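Local atomic coordinates of probable oxidoreductase (Mycobacterium abscessus, PDB entry 4EYE), a protein that probably catalyses an oxidation-reduction reaction, as a member of the quinone reductase-like branch of the medium-chain dehydrogenases. Residues 144-149 / 170-175. Residues are numbered along the deposited sequence; the frame is centred on the assembly and turned at random.
Sequences YHTMYF and GGIGTA
A175 sits on the ring of Y144. A175 CB lies 3.4 Å from the centroid of the Y144 ring, only 6° off the ring normal, which is a CH-pi contact over the centre of one face. Y144 CG is anti to its own carbonyl carbon (chi1 -71°), and this swings the ring under the methyl group. Toward the phenol end, Y144 CE2 and CZ pass beneath A175 CA, and Y144 OH reaches T174 CG2 at 3.8 Å. That hydroxyl is hydrogen-bonded to Q178, one turn further along helix 171-182, so both the ring and its polar end are held by the same helix.

One turn on from Y144, M147 packs against I172 and A175. Its chain is bent at chi2 and chi3 and meets the I172 side chain at about a right angle, with M147 SD 3.9 Å from I172 CG2. M147 CG is 4.2 Å from A175 CB. T146 adds a looser methyl contact from CG2 to I172 CD1. No hydrogen bond joins the two segments.

Behind this layer, G170 takes the N-cap position before helix 171-182. G170 O accepts the first-turn backbone bond from T174 N. The threonine hydroxyl folds back on the same carbonyl, T174 OG1 to G170 O 2.8 Å, from the opposite face of its plane. This bond helps hold T174 with CG2 turned to Y144 OH. L301 of helix 293-306 also touches Y144.

The axes of segments 144-149 and 171-175 approach to 9.0 Å and cross at -53°. Helix 171-182 follows strand 162-165 through the glycine-rich turn of a Rossmann fold. Its first turn packs against helix 143-154, consistent with a medium-chain dehydrogenase.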
# COMPACT_ATOMS: atom_id res chain seq x y z
N TYR A 144 -1.18 -0.66 4.12
CA TYR A 144 -1.28 -1.11 5.52
C TYR A 144 -2.48 -1.99 5.75
O TYR A 144 -2.38 -2.97 6.52
CB TYR A 144 -1.16 0.09 6.51
CG TYR A 144 0.27 0.65 6.55
CD1 TYR A 144 0.82 1.35 5.46
CD2 TYR A 144 1.10 0.44 7.65
CE1 TYR A 144 2.10 1.85 5.48
CE2 TYR A 144 2.40 0.91 7.67
CZ TYR A 144 2.90 1.64 6.60
OH TYR A 144 4.22 2.09 6.64
N HIS A 145 -3.62 -1.68 5.11
CA HIS A 145 -4.77 -2.55 5.23
C HIS A 145 -4.52 -3.87 4.58
O HIS A 145 -4.92 -4.88 5.11
CB HIS A 145 -6.05 -1.92 4.61
CG HIS A 145 -6.68 -0.91 5.47
ND1 HIS A 145 -7.71 -1.20 6.29
CD2 HIS A 145 -6.38 0.44 5.68
CE1 HIS A 145 -8.03 -0.11 6.97
NE2 HIS A 145 -7.22 0.88 6.60
N THR A 146 -3.82 -3.87 3.44
CA THR A 146 -3.43 -5.11 2.78
C THR A 146 -2.57 -6.00 3.70
O THR A 146 -2.84 -7.19 3.83
CB THR A 146 -2.66 -4.84 1.48
OG1 THR A 146 -3.49 -4.11 0.59
CG2 THR A 146 -2.23 -6.14 0.81
N MET A 147 -1.57 -5.40 4.32
CA MET A 147 -0.64 -6.13 5.16
C MET A 147 -1.24 -6.51 6.52
O MET A 147 -0.94 -7.59 7.00
CB MET A 147 0.73 -5.44 5.26
CG MET A 147 1.60 -5.52 3.98
SD MET A 147 1.75 -7.22 3.29
CE MET A 147 2.28 -8.14 4.74
N TYR A 148 -2.15 -5.70 7.07
CA TYR A 148 -2.88 -6.10 8.29
C TYR A 148 -3.69 -7.37 8.00
O TYR A 148 -3.60 -8.36 8.72
CB TYR A 148 -3.81 -5.02 8.84
CG TYR A 148 -4.26 -5.33 10.24
CD1 TYR A 148 -3.55 -4.82 11.33
CD2 TYR A 148 -5.33 -6.15 10.49
CE1 TYR A 148 -3.91 -5.12 12.63
CE2 TYR A 148 -5.70 -6.47 11.79
CZ TYR A 148 -4.98 -5.92 12.86
OH TYR A 148 -5.34 -6.22 14.13
N PHE A 149 -4.50 -7.31 6.95
CA PHE A 149 -5.21 -8.47 6.44
C PHE A 149 -4.32 -9.68 6.18
O PHE A 149 -4.63 -10.77 6.62
CB PHE A 149 -5.93 -8.06 5.16
CG PHE A 149 -6.47 -9.21 4.36
CD1 PHE A 149 -7.57 -9.95 4.81
CD2 PHE A 149 -5.95 -9.49 3.11
CE1 PHE A 149 -8.11 -10.96 4.04
CE2 PHE A 149 -6.49 -10.53 2.33
CZ PHE A 149 -7.57 -11.25 2.79
N GLY A 170 9.95 -1.02 -0.71
CA GLY A 170 8.82 -0.56 -1.46
C GLY A 170 7.63 -0.29 -0.52
O GLY A 170 7.77 -0.39 0.70
N GLY A 171 6.49 0.08 -1.09
CA GLY A 171 5.32 0.48 -0.27
C GLY A 171 4.82 -0.67 0.59
O GLY A 171 4.68 -0.57 1.79
N ILE A 172 4.60 -1.80 -0.06
CA ILE A 172 4.11 -2.96 0.61
C ILE A 172 5.11 -3.49 1.61
O ILE A 172 4.77 -3.77 2.74
CB ILE A 172 3.72 -4.04 -0.40
CG1 ILE A 172 2.49 -3.58 -1.16
CG2 ILE A 172 3.43 -5.33 0.37
CD1 ILE A 172 1.22 -3.79 -0.33
N GLY A 173 6.37 -3.58 1.19
CA GLY A 173 7.44 -4.02 2.08
C GLY A 173 7.55 -3.22 3.36
O GLY A 173 7.70 -3.79 4.42
N THR A 174 7.47 -1.89 3.25
CA THR A 174 7.55 -1.01 4.40
C THR A 174 6.42 -1.23 5.41
O THR A 174 6.67 -1.37 6.62
CB THR A 174 7.54 0.47 3.94
OG1 THR A 174 8.69 0.66 3.09
CG2 THR A 174 7.61 1.43 5.12
N ALA A 175 5.18 -1.30 4.88
CA ALA A 175 4.05 -1.68 5.70
C ALA A 175 4.25 -3.07 6.32
O ALA A 175 3.91 -3.31 7.48
CB ALA A 175 2.74 -1.61 4.89